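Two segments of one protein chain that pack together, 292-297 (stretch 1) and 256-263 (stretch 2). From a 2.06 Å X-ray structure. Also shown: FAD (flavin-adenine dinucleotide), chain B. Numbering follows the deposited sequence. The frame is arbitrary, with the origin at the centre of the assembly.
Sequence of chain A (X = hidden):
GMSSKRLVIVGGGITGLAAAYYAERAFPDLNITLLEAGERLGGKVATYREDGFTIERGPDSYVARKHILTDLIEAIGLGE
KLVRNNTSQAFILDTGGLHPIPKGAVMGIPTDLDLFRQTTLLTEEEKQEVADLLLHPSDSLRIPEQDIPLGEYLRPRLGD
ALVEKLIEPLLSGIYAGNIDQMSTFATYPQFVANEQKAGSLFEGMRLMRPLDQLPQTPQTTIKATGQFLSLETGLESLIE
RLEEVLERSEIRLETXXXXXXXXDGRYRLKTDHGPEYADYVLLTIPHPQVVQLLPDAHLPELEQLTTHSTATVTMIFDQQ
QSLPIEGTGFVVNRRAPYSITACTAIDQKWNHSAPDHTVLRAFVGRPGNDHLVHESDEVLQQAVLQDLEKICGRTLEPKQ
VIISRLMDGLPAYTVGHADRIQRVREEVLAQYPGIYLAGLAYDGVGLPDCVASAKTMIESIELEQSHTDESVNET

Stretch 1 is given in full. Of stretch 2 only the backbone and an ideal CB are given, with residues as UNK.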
# COMPACT_ATOMS: atom_id res chain seq x y z
N GLN A 292 -4.92 14.08 17.87
CA GLN A 292 -5.76 14.22 19.06
C GLN A 292 -4.98 13.96 20.35
O GLN A 292 -5.20 14.63 21.34
CB GLN A 292 -6.92 13.25 19.04
CG GLN A 292 -8.20 13.81 18.56
CD GLN A 292 -9.35 12.89 18.90
OE1 GLN A 292 -9.26 11.67 18.67
NE2 GLN A 292 -10.42 13.44 19.46
N LEU A 293 -4.10 12.95 20.33
CA LEU A 293 -3.29 12.59 21.50
C LEU A 293 -2.21 13.61 21.85
O LEU A 293 -1.71 13.63 22.99
CB LEU A 293 -2.61 11.22 21.28
CG LEU A 293 -3.50 9.97 21.27
CD1 LEU A 293 -2.65 8.81 20.78
CD2 LEU A 293 -4.15 9.64 22.62
N LEU A 294 -1.82 14.46 20.89
CA LEU A 294 -0.75 15.44 21.12
C LEU A 294 -1.24 16.87 20.93
O LEU A 294 -0.81 17.55 20.00
CB LEU A 294 0.47 15.15 20.24
CG LEU A 294 1.06 13.73 20.29
CD1 LEU A 294 2.06 13.51 19.13
CD2 LEU A 294 1.71 13.41 21.69
N PRO A 295 -2.10 17.34 21.84
CA PRO A 295 -2.78 18.62 21.65
C PRO A 295 -1.90 19.86 21.72
O PRO A 295 -2.30 20.88 21.17
CB PRO A 295 -3.82 18.64 22.78
CG PRO A 295 -3.27 17.68 23.80
CD PRO A 295 -2.64 16.61 23.00
N ASP A 296 -0.73 19.77 22.35
CA ASP A 296 0.23 20.88 22.36
C ASP A 296 1.06 20.97 21.11
O ASP A 296 1.85 21.88 20.96
CB ASP A 296 1.19 20.75 23.56
CG ASP A 296 0.45 20.70 24.88
OD1 ASP A 296 -0.71 21.14 24.92
OD2 ASP A 296 1.02 20.17 25.86
N ALA A 297 0.93 20.00 20.23
CA ALA A 297 1.64 20.03 18.99
C ALA A 297 0.71 20.57 17.90
O ALA A 297 -0.44 20.17 17.79
CB ALA A 297 2.15 18.67 18.65
N UNK A 256 -6.24 0.17 24.29
CA UNK A 256 -5.98 1.36 23.51
C UNK A 256 -5.31 2.43 24.34
O UNK A 256 -5.54 2.51 25.54
CB UNK A 256 -7.28 1.90 22.91
N UNK A 257 -4.46 3.22 23.70
CA UNK A 257 -3.89 4.40 24.35
C UNK A 257 -4.93 5.49 24.20
O UNK A 257 -5.40 5.73 23.10
CB UNK A 257 -2.54 4.81 23.75
N UNK A 258 -5.27 6.12 25.31
CA UNK A 258 -6.38 7.09 25.39
C UNK A 258 -5.92 8.52 25.59
O UNK A 258 -6.66 9.44 25.28
CB UNK A 258 -7.32 6.71 26.53
N UNK A 259 -4.71 8.73 26.12
CA UNK A 259 -4.23 10.08 26.43
C UNK A 259 -2.78 10.02 26.82
O UNK A 259 -2.31 9.00 27.33
CB UNK A 259 -5.05 10.72 27.55
N UNK A 260 -2.07 11.11 26.57
CA UNK A 260 -0.65 11.27 26.98
C UNK A 260 -0.52 12.50 27.90
O UNK A 260 -0.94 13.60 27.55
CB UNK A 260 0.26 11.42 25.76
N UNK A 261 0.06 12.34 29.09
CA UNK A 261 0.28 13.48 30.01
C UNK A 261 1.70 13.54 30.47
O UNK A 261 2.40 12.53 30.52
CB UNK A 261 -0.64 13.39 31.23
N UNK A 262 2.12 14.73 30.89
CA UNK A 262 3.48 14.91 31.31
C UNK A 262 3.67 14.45 32.76
O UNK A 262 2.84 14.72 33.61
CB UNK A 262 3.89 16.38 31.15
N UNK A 263 4.75 13.70 33.00
CA UNK A 263 5.20 13.30 34.34
C UNK A 263 6.62 13.81 34.48
O UNK A 263 7.54 13.02 34.42
CB UNK A 263 5.12 11.79 34.55
PA FAD B . -1.96 -0.66 10.72
O1A FAD B . -1.83 -1.98 10.04
O2A FAD B . -3.15 0.18 10.44
O5B FAD B . -1.88 -0.91 12.29
C5B FAD B . -2.27 0.05 13.24
C4B FAD B . -2.45 -0.66 14.58
O4B FAD B . -2.65 0.28 15.64
C3B FAD B . -3.64 -1.60 14.53
O3B FAD B . -3.34 -2.87 15.08
C2B FAD B . -4.66 -0.83 15.36
O2B FAD B . -5.55 -1.64 16.03
C1B FAD B . -3.78 -0.10 16.36
N9A FAD B . -4.38 1.10 16.98
C8A FAD B . -5.25 2.05 16.49
N7A FAD B . -5.52 2.97 17.45
C5A FAD B . -4.83 2.60 18.57
C6A FAD B . -4.69 3.15 19.85
N6A FAD B . -5.29 4.29 20.18
N1A FAD B . -3.89 2.52 20.79
C2A FAD B . -3.20 1.38 20.46
N3A FAD B . -3.31 0.85 19.18
C4A FAD B . -4.12 1.44 18.28
N1 FAD B . 1.21 -2.71 1.26
C2 FAD B . 2.02 -3.54 0.53
O2 FAD B . 3.25 -3.51 0.68
N3 FAD B . 1.46 -4.40 -0.38
C4 FAD B . 0.13 -4.44 -0.61
O4 FAD B . -0.30 -5.24 -1.41
C4X FAD B . -0.71 -3.59 0.09
N5 FAD B . -2.08 -3.66 -0.10
C5X FAD B . -2.90 -2.80 0.63
C6 FAD B . -4.28 -2.82 0.43
C7 FAD B . -5.12 -1.96 1.16
C7M FAD B . -6.60 -2.00 0.95
C8 FAD B . -4.58 -1.10 2.13
C8M FAD B . -5.44 -0.15 2.94
C9 FAD B . -3.20 -1.08 2.36
C9A FAD B . -2.35 -1.92 1.61
N10 FAD B . -0.96 -1.90 1.83
C10 FAD B . -0.15 -2.73 1.05
C1' FAD B . -0.29 -0.98 2.82
C2' FAD B . -0.07 -1.77 4.14
O2' FAD B . -1.30 -2.12 4.66
C3' FAD B . 0.69 -0.96 5.20
O3' FAD B . 2.04 -0.92 4.76
C4' FAD B . 0.70 -1.56 6.63
O4' FAD B . -0.37 -2.43 6.95
C5' FAD B . 0.64 -0.47 7.69
O5' FAD B . 0.80 -1.06 8.96
P FAD B . 0.84 -0.13 10.23
O1P FAD B . 1.57 1.16 9.98
O2P FAD B . 1.23 -0.87 11.49
O3P FAD B . -0.72 0.32 10.43

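Position 256 has phi/psi of -68/148, an extended conformation that proline shares with most residues, and nothing of stretch 1 lies within 5.5 Å of its ideal CB. Stretch 1 therefore decides nothing here. The residue is P256, whose CA lies 3.6 Å from N1A of the FAD adenine.

At 257 the backbone is already committed: its N donates to FAD N1A (3.0 Å) and its O accepts from FAD N6A (3.3 Å), so the adenine is read by main-chain atoms and the side chain is left free. CA-to-CB points toward stretch 1, and the ideal CB stands 5.0 Å from L293 CD1. A methyl group invites an apolar partner, and the gap leaves room for leucine, isoleucine, valine or methionine. The residue is L257; with chi1 t and chi2 p, it brings CD2 to 3.7 Å from L293 CD1.

Position 258 turns its CB away, into space that stretch 1 does not fill, so many residue types would serve. It is L258, and its contact comes through the backbone: its C lies 3.6 Å from L293 CD2.

At 259 the CB again points away, 5.1 Å from L293 CD2, while the backbone N is 3.7 Å from that same methyl. Stretch 1 asks for no long side chain here, and a small one is enough. The residue is A259, whose CA makes the closest CA approach between the stretches, 5.6 Å from that of L293.

Position 260 faces stretch 1. Its ideal CB is 4.1 Å from L293 O and 4.8 Å from L294 CD2, and its strand-like phi/psi of -121/126 suits beta-branched residues. Valine, isoleucine or leucine would fit this apolar setting. The residue is I260; with chi1 m and chi2 t, its CD1 extends to 3.8 Å from L294 CD2 and 4.4 Å from L293 CB. A water joins the backbones, accepting from I260 N (2.9 Å) and donating to L293 O (2.8 Å).

Position 261 points away from stretch 1, which leaves its choice wide, polar residues included. It is S261.

At 262 the CB points sideways with nothing near it, but the carboxylate of D296 lies farther off. A long basic side chain, lysine or arginine, could span the distance. The residue is R262: its NH2 donates to D296 OD2 at 2.6 Å (angle 149°), a salt bridge in which the oxygen meets the guanidinium at its edge, near its plane.

Position 263 is beyond the reach of stretch 1, which sets no preference. It is E263.

Stretch 2, residues 256-263: PLLAISRE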
# COMPACT_ATOMS: atom_id res chain seq x y z
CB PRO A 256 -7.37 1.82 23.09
CG PRO A 256 -8.28 1.18 24.04
CD PRO A 256 -7.67 -0.15 24.32
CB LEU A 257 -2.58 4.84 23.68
CG LEU A 257 -2.02 6.21 24.11
CD1 LEU A 257 -1.60 6.11 25.59
CD2 LEU A 257 -0.86 6.71 23.23
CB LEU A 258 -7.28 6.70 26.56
CG LEU A 258 -7.93 5.34 26.51
CD1 LEU A 258 -8.77 5.06 27.77
CD2 LEU A 258 -8.79 5.22 25.26
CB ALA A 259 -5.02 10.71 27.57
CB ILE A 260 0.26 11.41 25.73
CG1 ILE A 260 0.17 10.15 24.83
CG2 ILE A 260 1.74 11.67 26.11
CD1 ILE A 260 1.01 10.23 23.56
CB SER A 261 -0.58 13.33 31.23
OG SER A 261 -1.92 13.07 30.86
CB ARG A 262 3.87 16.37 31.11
CG ARG A 262 3.62 16.79 29.65
CD ARG A 262 4.31 18.08 29.31
NE ARG A 262 3.67 18.72 28.15
CZ ARG A 262 4.10 18.64 26.90
NH1 ARG A 262 5.18 17.94 26.60
NH2 ARG A 262 3.45 19.29 25.93
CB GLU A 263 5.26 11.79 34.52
CG GLU A 263 3.97 11.14 34.81
CD GLU A 263 3.46 11.46 36.17
OE1 GLU A 263 4.18 12.08 36.98
OE2 GLU A 263 2.31 11.12 36.42
O HOH W 1 -3.49 13.19 25.09
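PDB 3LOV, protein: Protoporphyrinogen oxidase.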